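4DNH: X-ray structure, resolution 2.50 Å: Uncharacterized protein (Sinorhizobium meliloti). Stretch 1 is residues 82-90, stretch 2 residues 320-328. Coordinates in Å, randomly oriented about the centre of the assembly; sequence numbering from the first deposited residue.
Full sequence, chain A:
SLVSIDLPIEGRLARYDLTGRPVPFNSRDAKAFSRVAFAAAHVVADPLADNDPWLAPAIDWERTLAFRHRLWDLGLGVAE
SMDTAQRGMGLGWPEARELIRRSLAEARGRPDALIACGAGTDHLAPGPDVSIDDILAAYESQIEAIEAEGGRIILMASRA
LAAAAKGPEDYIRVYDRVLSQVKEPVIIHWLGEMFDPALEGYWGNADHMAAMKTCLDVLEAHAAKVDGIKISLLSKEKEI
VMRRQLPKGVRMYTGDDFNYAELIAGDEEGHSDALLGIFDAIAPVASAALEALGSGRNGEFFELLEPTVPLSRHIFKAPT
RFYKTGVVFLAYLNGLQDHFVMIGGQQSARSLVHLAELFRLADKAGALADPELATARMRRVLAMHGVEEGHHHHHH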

# COMPACT_ATOMS: atom_id res chain seq x y z
N MSE A 82 2.46 -5.93 2.85
CA MSE A 82 1.07 -5.62 2.56
C MSE A 82 0.74 -5.90 1.12
O MSE A 82 1.56 -6.45 0.36
N ASP A 83 -0.46 -5.52 0.71
CA ASP A 83 -0.89 -5.74 -0.66
C ASP A 83 0.11 -5.16 -1.65
O ASP A 83 0.35 -5.76 -2.68
N THR A 84 0.71 -4.01 -1.34
CA THR A 84 1.73 -3.41 -2.23
C THR A 84 2.99 -4.27 -2.34
O THR A 84 3.71 -4.20 -3.34
N ALA A 85 3.27 -5.08 -1.33
CA ALA A 85 4.47 -5.93 -1.39
C ALA A 85 4.09 -7.24 -2.06
O ALA A 85 4.84 -8.20 -2.02
N GLN A 86 2.90 -7.24 -2.66
CA GLN A 86 2.40 -8.32 -3.52
C GLN A 86 1.96 -9.53 -2.75
O GLN A 86 1.89 -10.63 -3.31
N ARG A 87 1.67 -9.32 -1.46
CA ARG A 87 1.12 -10.32 -0.55
C ARG A 87 -0.08 -11.02 -1.18
O ARG A 87 -0.97 -10.37 -1.75
N GLY A 88 -0.12 -12.35 -1.10
CA GLY A 88 -1.23 -13.13 -1.68
C GLY A 88 -1.25 -13.23 -3.21
O GLY A 88 -2.03 -14.01 -3.76
N MSE A 89 -0.39 -12.47 -3.88
CA MSE A 89 -0.37 -12.36 -5.34
C MSE A 89 1.08 -12.32 -5.81
O MSE A 89 1.51 -11.41 -6.56
N GLY A 90 1.86 -13.30 -5.37
CA GLY A 90 3.29 -13.37 -5.67
C GLY A 90 4.20 -13.54 -4.45
O GLY A 90 5.25 -14.19 -4.54
N THR A 320 -7.20 -2.67 -11.57
CA THR A 320 -6.52 -2.03 -10.45
C THR A 320 -5.49 -2.88 -9.72
O THR A 320 -4.53 -2.34 -9.15
N ARG A 321 -5.66 -4.20 -9.75
CA ARG A 321 -4.75 -5.09 -9.04
C ARG A 321 -3.29 -4.99 -9.54
O ARG A 321 -2.37 -5.52 -8.90
N PHE A 322 -3.09 -4.30 -10.66
CA PHE A 322 -1.77 -4.19 -11.28
C PHE A 322 -1.10 -2.87 -10.97
O PHE A 322 -0.05 -2.56 -11.53
N TYR A 323 -1.67 -2.11 -10.05
CA TYR A 323 -1.04 -0.86 -9.61
C TYR A 323 0.41 -1.03 -9.18
O TYR A 323 1.21 -0.12 -9.35
N LYS A 324 0.75 -2.20 -8.65
CA LYS A 324 2.08 -2.39 -8.10
C LYS A 324 3.14 -2.22 -9.17
O LYS A 324 4.27 -1.79 -8.90
N THR A 325 2.75 -2.53 -10.40
CA THR A 325 3.59 -2.32 -11.53
C THR A 325 3.99 -0.85 -11.72
O THR A 325 5.17 -0.55 -11.93
N GLY A 326 3.01 0.06 -11.62
CA GLY A 326 3.28 1.49 -11.73
C GLY A 326 4.13 1.99 -10.57
O GLY A 326 4.95 2.91 -10.71
N VAL A 327 3.95 1.39 -9.41
CA VAL A 327 4.71 1.80 -8.23
C VAL A 327 6.20 1.47 -8.40
O VAL A 327 7.07 2.33 -8.25
N VAL A 328 6.49 0.21 -8.73
CA VAL A 328 7.83 -0.25 -8.95
C VAL A 328 8.45 0.42 -10.19
O VAL A 328 9.63 0.77 -10.19

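A compact, largely polar contact joins a loop (82-90) to a 3-10 segment leading into a helix (320-328), with Tyr-323 and Lys-324 reaching across to Asp-83 and Thr-84 and a selenomethionine, Met-89, closing one end; 426 Å² is buried, both sides summed. Lys-324 points toward the loop (chi1 m, with chi2 and chi4 between wells), and its CA lies 6.0 Å from that of Thr-84. Its aliphatic stem packs on the loop: Lys-324 CD is 3.6 Å from Gln-86 CG, and Lys-324 CE is 3.3 Å from the backbone Asp-83 O. The ammonium then turns back on its own stretch, where Lys-324 NZ donates to Arg-321 O at 2.7 Å. Asp-83 OD2 stands 4.2 Å from Lys-324 NZ, beyond a salt bridge; water 1 links the two groups, donating to Asp-83 OD2 (2.9 Å) and accepting from Lys-324 NZ (2.9 Å). Water 2 accepts a weak bond from Lys-324 NZ at 3.3 Å. Tyr-323 (chi1 p) leaves its backbone sideways, but its hydroxyl reaches the loop: Tyr-323 OH donates to Asp-83 OD2 (2.6 Å) and accepts from Thr-84 OG1 (3.3 Å). Both partners lie at the ring edge, near its plane. Asp-83 (chi1 t) also starts sideways and brings its carboxylate nearer, so that OD2 serves both the phenol and water 1. Thr-84 (chi1 m) adds a looser apolar contact, its CG2 4.4 Å from CG1 of Val-327 (chi1 t), which points toward the loop. At the end of the type II turn from Gln-86 to Met-89, the poorly ordered Met-89 points toward the other stretch (chi1 t, chi2 t). Met-89 SE approaches Lys-324 NZ to 3.3 Å, while Met-89 CE lies 3.8 Å from both Arg-321 O and Phe-322 CE1, meeting the phenylalanine ring obliquely.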

# COMPACT_ATOMS: atom_id res chain seq x y z
CB MSE A 82 0.84 -4.16 2.96
CG MSE A 82 0.78 -4.04 4.48
SE MSE A 82 -0.83 -5.00 5.11
CE MSE A 82 -2.13 -3.68 4.44
CB ASP A 83 -2.27 -5.14 -0.90
CG ASP A 83 -2.87 -5.58 -2.21
OD1 ASP A 83 -3.40 -6.71 -2.27
OD2 ASP A 83 -2.79 -4.80 -3.18
CB THR A 84 2.13 -1.98 -1.80
OG1 THR A 84 0.95 -1.19 -1.65
CG2 THR A 84 3.01 -1.32 -2.83
CB ALA A 85 5.04 -6.17 -0.00
CB GLN A 86 3.38 -8.68 -4.65
CG GLN A 86 3.40 -7.64 -5.76
CD GLN A 86 4.61 -7.74 -6.68
OE1 GLN A 86 5.60 -7.02 -6.50
NE2 GLN A 86 4.53 -8.63 -7.66
CB ARG A 87 0.70 -9.63 0.75
CG ARG A 87 0.36 -10.58 1.90
CD ARG A 87 1.62 -11.12 2.56
NE ARG A 87 1.31 -11.87 3.76
CZ ARG A 87 1.37 -11.38 5.00
NH1 ARG A 87 1.04 -12.16 6.02
NH2 ARG A 87 1.75 -10.12 5.23
CB MSE A 89 -1.18 -11.12 -5.74
CG MSE A 89 -1.82 -11.27 -7.14
SE MSE A 89 -2.55 -9.55 -7.81
CE MSE A 89 -1.44 -9.21 -9.40
CB THR A 320 -7.58 -1.47 -9.49
OG1 THR A 320 -8.25 -0.42 -10.16
CG2 THR A 320 -6.96 -0.90 -8.23
CB ARG A 321 -5.27 -6.53 -9.02
CG ARG A 321 -5.36 -7.22 -10.38
CD ARG A 321 -6.00 -8.59 -10.21
NE ARG A 321 -6.17 -9.34 -11.47
CZ ARG A 321 -7.09 -9.05 -12.40
NH1 ARG A 321 -7.90 -8.02 -12.24
NH2 ARG A 321 -7.17 -9.77 -13.51
CB PHE A 322 -1.84 -4.41 -12.80
CG PHE A 322 -2.31 -5.80 -13.19
CD1 PHE A 322 -1.73 -6.93 -12.64
CD2 PHE A 322 -3.34 -5.96 -14.11
CE1 PHE A 322 -2.17 -8.21 -12.98
CE2 PHE A 322 -3.79 -7.24 -14.45
CZ PHE A 322 -3.20 -8.36 -13.89
CB TYR A 323 -1.84 -0.22 -8.48
CG TYR A 323 -1.70 -0.88 -7.13
CD1 TYR A 323 -2.58 -1.88 -6.74
CD2 TYR A 323 -0.73 -0.46 -6.21
CE1 TYR A 323 -2.48 -2.48 -5.48
CE2 TYR A 323 -0.63 -1.05 -4.97
CZ TYR A 323 -1.49 -2.06 -4.61
OH TYR A 323 -1.40 -2.64 -3.39
CB LYS A 324 2.20 -3.75 -7.42
CG LYS A 324 1.09 -3.99 -6.40
CD LYS A 324 0.64 -5.42 -6.51
CE LYS A 324 -0.67 -5.64 -5.83
NZ LYS A 324 -1.38 -6.63 -6.67
CB THR A 325 2.94 -2.91 -12.78
OG1 THR A 325 2.60 -4.27 -12.47
CG2 THR A 325 3.88 -2.84 -13.99
CB VAL A 327 4.09 1.17 -6.96
CG1 VAL A 327 5.05 1.24 -5.79
CG2 VAL A 327 2.77 1.87 -6.64
CB VAL A 328 7.87 -1.77 -9.06
CG1 VAL A 328 9.28 -2.25 -9.36
CG2 VAL A 328 7.30 -2.40 -7.80
O HOH W 1 -3.93 -5.91 -5.60
O HOH W 2 -1.18 -8.17 -3.76